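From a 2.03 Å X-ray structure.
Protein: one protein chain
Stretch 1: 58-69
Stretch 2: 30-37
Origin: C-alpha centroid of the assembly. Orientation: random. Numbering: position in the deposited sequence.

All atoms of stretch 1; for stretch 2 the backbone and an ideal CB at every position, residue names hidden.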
ATOM      1  N   GLU B  58      12.372 -38.966  23.485  1.00 54.80           N
ATOM      2  CA  GLU B  58      13.531 -39.394  24.298  1.00 55.41           C
ATOM      3  C   GLU B  58      14.630 -40.028  23.502  1.00 54.48           C
ATOM      4  O   GLU B  58      15.800 -39.928  23.877  1.00 55.27           O
ATOM      5  CB  GLU B  58      13.133 -40.394  25.387  1.00 55.80           C
ATOM      6  CG  GLU B  58      12.398 -39.784  26.542  1.00 59.60           C
ATOM      7  CD  GLU B  58      10.993 -39.331  26.166  1.00 64.75           C
ATOM      8  OE1 GLU B  58      10.428 -39.833  25.159  1.00 66.49           O
ATOM      9  OE2 GLU B  58      10.452 -38.458  26.882  1.00 66.71           O
ATOM     10  N   GLU B  59      14.263 -40.722  22.434  1.00 53.38           N
ATOM     11  CA  GLU B  59      15.254 -41.343  21.573  1.00 53.06           C
ATOM     12  C   GLU B  59      16.189 -40.294  20.925  1.00 51.91           C
ATOM     13  O   GLU B  59      17.230 -40.623  20.346  1.00 51.31           O
ATOM     14  CB  GLU B  59      14.553 -42.199  20.516  1.00 53.74           C
ATOM     15  CG  GLU B  59      13.674 -43.362  21.079  1.00 55.88           C
ATOM     16  CD  GLU B  59      13.139 -44.296  19.970  1.00 60.28           C
ATOM     17  OE1 GLU B  59      13.976 -44.895  19.237  1.00 60.72           O
ATOM     18  OE2 GLU B  59      11.889 -44.416  19.819  1.00 59.98           O
ATOM     19  N   ILE B  60      15.784 -39.029  21.006  1.00 51.05           N
ATOM     20  CA  ILE B  60      16.619 -37.907  20.588  1.00 50.02           C
ATOM     21  C   ILE B  60      17.144 -37.150  21.818  1.00 49.37           C
ATOM     22  O   ILE B  60      18.336 -36.831  21.888  1.00 48.04           O
ATOM     23  CB  ILE B  60      15.820 -36.922  19.691  1.00 50.53           C
ATOM     24  CG1 ILE B  60      15.210 -37.646  18.476  1.00 50.41           C
ATOM     25  CG2 ILE B  60      16.667 -35.696  19.306  1.00 48.82           C
ATOM     26  CD1 ILE B  60      16.031 -37.631  17.224  1.00 52.00           C
ATOM     27  N   THR B  61      16.262 -36.856  22.773  1.00 48.82           N
ATOM     28  CA  THR B  61      16.657 -36.026  23.911  1.00 50.25           C
ATOM     29  C   THR B  61      17.643 -36.719  24.872  1.00 50.67           C
ATOM     30  O   THR B  61      18.458 -36.047  25.496  1.00 51.21           O
ATOM     31  CB  THR B  61      15.456 -35.483  24.708  1.00 49.87           C
ATOM     32  OG1 THR B  61      14.721 -36.576  25.251  1.00 50.69           O
ATOM     33  CG2 THR B  61      14.547 -34.656  23.808  1.00 50.54           C
ATOM     34  N   ASN B  62      17.563 -38.047  24.979  1.00 51.07           N
ATOM     35  CA  ASN B  62      18.468 -38.817  25.833  1.00 51.16           C
ATOM     36  C   ASN B  62      19.681 -39.310  25.113  1.00 50.66           C
ATOM     37  O   ASN B  62      20.569 -39.887  25.743  1.00 51.09           O
ATOM     38  CB  ASN B  62      17.776 -40.039  26.430  1.00 51.59           C
ATOM     39  CG  ASN B  62      16.647 -39.670  27.335  1.00 52.59           C
ATOM     40  OD1 ASN B  62      16.473 -38.503  27.675  1.00 55.99           O
ATOM     41  ND2 ASN B  62      15.856 -40.664  27.729  1.00 57.44           N
ATOM     42  N   ASP B  63      19.713 -39.147  23.797  1.00 50.36           N
ATOM     43  CA  ASP B  63      20.879 -39.593  23.056  1.00 49.35           C
ATOM     44  C   ASP B  63      21.987 -38.540  23.177  1.00 49.29           C
ATOM     45  O   ASP B  63      21.892 -37.455  22.569  1.00 48.29           O
ATOM     46  CB  ASP B  63      20.534 -39.895  21.602  1.00 49.48           C
ATOM     47  CG  ASP B  63      21.752 -40.273  20.786  1.00 50.17           C
ATOM     48  OD1 ASP B  63      22.865 -40.196  21.332  1.00 52.80           O
ATOM     49  OD2 ASP B  63      21.634 -40.636  19.598  1.00 52.22           O
ATOM     50  N   PRO B  64      23.057 -38.861  23.948  1.00 48.66           N
ATOM     51  CA  PRO B  64      24.187 -37.923  24.169  1.00 47.83           C
ATOM     52  C   PRO B  64      24.994 -37.565  22.931  1.00 46.45           C
ATOM     53  O   PRO B  64      25.736 -36.582  22.938  1.00 46.89           O
ATOM     54  CB  PRO B  64      25.105 -38.670  25.174  1.00 47.96           C
ATOM     55  CG  PRO B  64      24.675 -40.117  25.109  1.00 49.01           C
ATOM     56  CD  PRO B  64      23.196 -40.097  24.751  1.00 49.07           C
ATOM     57  N   ALA B  65      24.913 -38.356  21.880  1.00 44.68           N
ATOM     58  CA  ALA B  65      25.650 -37.981  20.694  1.00 43.83           C
ATOM     59  C   ALA B  65      24.946 -36.828  19.919  1.00 43.14           C
ATOM     60  O   ALA B  65      25.593 -36.120  19.162  1.00 43.14           O
ATOM     61  CB  ALA B  65      25.910 -39.185  19.787  1.00 43.31           C
ATOM     62  N   ILE B  66      23.641 -36.660  20.122  1.00 41.79           N
ATOM     63  CA  ILE B  66      22.851 -35.646  19.399  1.00 41.17           C
ATOM     64  C   ILE B  66      23.181 -34.232  19.903  1.00 40.07           C
ATOM     65  O   ILE B  66      23.047 -33.970  21.097  1.00 40.70           O
ATOM     66  CB  ILE B  66      21.343 -35.900  19.563  1.00 39.99           C
ATOM     67  CG1 ILE B  66      20.946 -37.239  18.911  1.00 41.60           C
ATOM     68  CG2 ILE B  66      20.512 -34.723  18.988  1.00 42.56           C
ATOM     69  CD1 ILE B  66      21.186 -37.325  17.394  1.00 41.39           C
ATOM     70  N   GLU B  67      23.590 -33.342  19.000  1.00 38.75           N
ATOM     71  CA  GLU B  67      23.994 -31.975  19.386  1.00 39.28           C
ATOM     72  C   GLU B  67      22.956 -30.873  19.047  1.00 38.50           C
ATOM     73  O   GLU B  67      22.769 -29.912  19.825  1.00 37.44           O
ATOM     74  CB  GLU B  67      25.309 -31.634  18.721  1.00 39.06           C
ATOM     75  CG  GLU B  67      26.388 -32.717  18.946  1.00 40.65           C
ATOM     76  CD  GLU B  67      27.610 -32.414  18.186  1.00 40.31           C
ATOM     77  OE1 GLU B  67      27.765 -32.849  17.013  1.00 42.96           O
ATOM     78  OE2 GLU B  67      28.424 -31.677  18.745  1.00 44.10           O
ATOM     79  N   LEU B  68      22.326 -31.023  17.872  1.00 37.44           N
ATOM     80  CA  LEU B  68      21.316 -30.061  17.363  1.00 36.87           C
ATOM     81  C   LEU B  68      20.003 -30.783  17.015  1.00 36.68           C
ATOM     82  O   LEU B  68      20.025 -31.807  16.322  1.00 35.83           O
ATOM     83  CB  LEU B  68      21.847 -29.297  16.132  1.00 35.61           C
ATOM     84  CG  LEU B  68      20.902 -28.302  15.423  1.00 35.32           C
ATOM     85  CD1 LEU B  68      20.553 -27.127  16.284  1.00 30.04           C
ATOM     86  CD2 LEU B  68      21.516 -27.821  14.124  1.00 33.80           C
ATOM     87  N   VAL B  69      18.894 -30.258  17.541  1.00 36.55           N
ATOM     88  CA  VAL B  69      17.541 -30.720  17.198  1.00 37.09           C
ATOM     89  C   VAL B  69      16.856 -29.636  16.324  1.00 36.55           C
ATOM     90  O   VAL B  69      16.874 -28.434  16.675  1.00 36.16           O
ATOM     91  CB  VAL B  69      16.696 -30.958  18.465  1.00 37.10           C
ATOM     92  CG1 VAL B  69      15.289 -31.453  18.106  1.00 38.32           C
ATOM     93  CG2 VAL B  69      17.368 -31.986  19.370  1.00 38.34           C
ATOM     94  N   UNK B  30      29.306 -30.115   7.003  1.00 45.68           N
ATOM     95  CA  UNK B  30      29.314 -29.762   8.409  1.00 45.28           C
ATOM     96  C   UNK B  30      28.315 -30.568   9.251  1.00 43.90           C
ATOM     97  O   UNK B  30      28.346 -30.515  10.489  1.00 44.21           O
ATOM     98  CB  UNK B  30      29.018 -28.268   8.554  1.00 45.28           C
ATOM     99  N   UNK B  31      27.381 -31.261   8.595  1.00 42.64           N
ATOM    100  CA  UNK B  31      26.243 -31.891   9.303  1.00 40.63           C
ATOM    101  C   UNK B  31      26.117 -33.380   9.049  1.00 40.26           C
ATOM    102  O   UNK B  31      26.459 -33.863   7.977  1.00 38.75           O
ATOM    103  CB  UNK B  31      24.934 -31.212   8.894  1.00 40.63           C
ATOM    104  N   UNK B  32      25.616 -34.084  10.054  1.00 40.29           N
ATOM    105  CA  UNK B  32      25.214 -35.463   9.896  1.00 42.33           C
ATOM    106  C   UNK B  32      23.802 -35.602  10.431  1.00 42.20           C
ATOM    107  O   UNK B  32      23.543 -35.340  11.620  1.00 42.61           O
ATOM    108  CB  UNK B  32      26.178 -36.413  10.609  1.00 42.33           C
ATOM    109  N   UNK B  33      22.882 -36.014   9.565  1.00 42.83           N
ATOM    110  CA  UNK B  33      21.529 -36.299  10.028  1.00 43.41           C
ATOM    111  C   UNK B  33      21.552 -37.679  10.657  1.00 43.19           C
ATOM    112  O   UNK B  33      21.726 -38.651   9.947  1.00 44.32           O
ATOM    113  CB  UNK B  33      20.509 -36.219   8.891  1.00 43.41           C
ATOM    114  N   UNK B  34      21.391 -37.764  11.973  1.00 43.11           N
ATOM    115  CA  UNK B  34      21.493 -39.051  12.688  1.00 43.43           C
ATOM    116  C   UNK B  34      20.144 -39.679  12.973  1.00 42.76           C
ATOM    117  O   UNK B  34      19.951 -40.883  12.763  1.00 42.68           O
ATOM    118  CB  UNK B  34      22.243 -38.861  14.008  1.00 43.43           C
ATOM    119  N   UNK B  35      19.222 -38.874  13.488  1.00 42.05           N
ATOM    120  CA  UNK B  35      17.915 -39.388  13.858  1.00 41.09           C
ATOM    121  C   UNK B  35      16.779 -38.472  13.370  1.00 40.83           C
ATOM    122  O   UNK B  35      16.942 -37.246  13.254  1.00 38.58           O
ATOM    123  CB  UNK B  35      17.838 -39.559  15.376  1.00 41.09           C
ATOM    124  N   UNK B  36      15.637 -39.090  13.066  1.00 40.25           N
ATOM    125  CA  UNK B  36      14.419 -38.357  12.676  1.00 39.47           C
ATOM    126  C   UNK B  36      13.244 -39.002  13.381  1.00 39.32           C
ATOM    127  O   UNK B  36      13.051 -40.213  13.276  1.00 39.07           O
ATOM    128  CB  UNK B  36      14.214 -38.359  11.160  1.00 39.47           C
ATOM    129  N   UNK B  37      12.495 -38.185  14.126  1.00 39.26           N
ATOM    130  CA  UNK B  37      11.299 -38.616  14.834  1.00 39.89           C
ATOM    131  C   UNK B  37      10.082 -38.520  13.887  1.00 40.71           C
ATOM    132  O   UNK B  37       9.654 -37.416  13.550  1.00 39.93           O
ATOM    133  CB  UNK B  37      11.084 -37.771  16.091  1.00 39.89           C
TER

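Position 30 precedes the strand and lies out of reach of stretch 1, with nothing within 5.5 Å of its ideal CB. The contact therefore sets no preference, and many side chains would suit. The residue is Glu30, which makes no contact with stretch 1.

At position 31 the extended backbone (phi/psi -124/149°) opens the strand, and CA-to-CB points sideways. No atom of stretch 1 comes near the ideal CB, but the apolar side chain of Leu68 points toward this strand, its CA 9.6 Å from the CA of position 31. Bridging that gap takes length, so a large apolar or aromatic residue such as Leu, Met, Phe or Tyr would be suitable. The residue is Tyr31. With chi1 in m, its ring extends until CE1 lies 4.0 Å from Leu68 CD2, an apolar contact in which the methyl group meets the ring obliquely. The hydroxyl is hydrogen-bonded elsewhere in the structure.

Positions 32 and 33 are extended and face nothing in stretch 1: the first is out of reach, and the CA-to-CB bond of the second points away. Stretch 1 discriminates little here. They are Gln32 and Ile33, linked locally by a hydrogen bond of 3.3 Å from Gln32 NE2 to Ile33 O.

Position 34 departs from extended geometry, with psi at -47°, and its CA-to-CB bond points toward stretch 1. Ile66 CD1 already lies 3.9 Å from the ideal CB, so a small residue, Ala, Ser or Thr, would pack against this methyl without needing to reach farther. The residue is Ser34, whose own CB makes the contact, 3.9 Å from Ile66 CD1.

Position 35 also points toward stretch 1, but here the surroundings ask for more. Ile60 CD1 is a tight 3.2 Å from the ideal CB and Ile66 CD1 is 4.5 Å away, so the base of the side chain must run past two isoleucine methyls. Beyond them wait two acceptors, the carbonyl oxygen of Glu59 and the carboxylate of Asp63. A long chain with an apolar stem and a cationic end fits best; Lys or Arg would serve. The residue is Lys35, with chi1 in m and chi2 to chi4 in t. This nearly straight chain carries NZ to both acceptors: it donates to Glu59 O at 2.7 Å and to Asp63 OD2 at 3.0 Å, the latter also a salt bridge. Asp63 OD1 meanwhile accepts from Ala65 N at 2.8 Å, so the carboxylate both braces its own turn and receives the lysine.

At position 36 CA-to-CB points away, leaving the choice to other surroundings. The residue is Ile36; its contact with stretch 1 is through the backbone, N lying 4.4 Å from Ile60 CD1.

Position 37 turns back toward stretch 1, its ideal CB 4.8 Å from Ile60 CG1. An apolar residue of moderate or large size, such as Val, Leu or Met, would be compatible. It is Met37, whose end leads away, leaving only loose proximity to Ile60.

Stretch 2 (30-37) EYQISKIM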
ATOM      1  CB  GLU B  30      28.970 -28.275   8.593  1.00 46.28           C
ATOM      2  CG  GLU B  30      29.937 -27.286   7.982  1.00 50.14           C
ATOM      3  CD  GLU B  30      29.474 -26.793   6.629  1.00 54.03           C
ATOM      4  OE1 GLU B  30      29.223 -27.636   5.729  1.00 56.17           O
ATOM      5  OE2 GLU B  30      29.372 -25.559   6.468  1.00 56.41           O
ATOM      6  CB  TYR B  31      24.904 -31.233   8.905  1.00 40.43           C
ATOM      7  CG  TYR B  31      24.749 -29.829   9.445  1.00 37.62           C
ATOM      8  CD1 TYR B  31      24.329 -29.618  10.751  1.00 34.42           C
ATOM      9  CD2 TYR B  31      25.077 -28.722   8.661  1.00 33.94           C
ATOM     10  CE1 TYR B  31      24.202 -28.344  11.256  1.00 34.47           C
ATOM     11  CE2 TYR B  31      24.957 -27.437   9.149  1.00 33.80           C
ATOM     12  CZ  TYR B  31      24.499 -27.248  10.453  1.00 34.37           C
ATOM     13  OH  TYR B  31      24.377 -25.972  10.990  1.00 36.20           O
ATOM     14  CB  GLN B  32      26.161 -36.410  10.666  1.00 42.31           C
ATOM     15  CG  GLN B  32      25.872 -37.899  10.436  1.00 45.88           C
ATOM     16  CD  GLN B  32      25.812 -38.225   8.950  1.00 49.91           C
ATOM     17  OE1 GLN B  32      26.809 -38.119   8.236  1.00 50.61           O
ATOM     18  NE2 GLN B  32      24.629 -38.600   8.476  1.00 53.42           N
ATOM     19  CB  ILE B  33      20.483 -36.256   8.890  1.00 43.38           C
ATOM     20  CG1 ILE B  33      20.355 -34.833   8.311  1.00 45.68           C
ATOM     21  CG2 ILE B  33      19.126 -36.631   9.437  1.00 43.88           C
ATOM     22  CD1 ILE B  33      21.216 -34.581   7.073  1.00 50.29           C
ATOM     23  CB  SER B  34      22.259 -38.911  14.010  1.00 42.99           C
ATOM     24  OG  SER B  34      23.600 -38.540  13.739  1.00 46.91           O
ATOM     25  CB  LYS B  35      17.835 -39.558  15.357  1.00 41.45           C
ATOM     26  CG  LYS B  35      18.788 -40.647  15.911  1.00 43.70           C
ATOM     27  CD  LYS B  35      18.498 -40.928  17.370  1.00 44.69           C
ATOM     28  CE  LYS B  35      19.289 -42.163  17.821  1.00 46.53           C
ATOM     29  NZ  LYS B  35      19.139 -42.262  19.302  1.00 47.46           N
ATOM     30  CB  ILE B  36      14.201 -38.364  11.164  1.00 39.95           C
ATOM     31  CG1 ILE B  36      15.453 -37.892  10.429  1.00 37.72           C
ATOM     32  CG2 ILE B  36      12.916 -37.561  10.776  1.00 39.68           C
ATOM     33  CD1 ILE B  36      15.364 -37.989   8.914  1.00 40.17           C
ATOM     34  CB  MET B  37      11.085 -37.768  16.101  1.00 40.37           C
ATOM     35  CG  MET B  37      10.075 -38.360  17.068  1.00 39.47           C
ATOM     36  SD  MET B  37       9.511 -37.350  18.437  1.00 42.63           S
ATOM     37  CE  MET B  37       8.762 -35.964  17.636  1.00 41.27           C
TER
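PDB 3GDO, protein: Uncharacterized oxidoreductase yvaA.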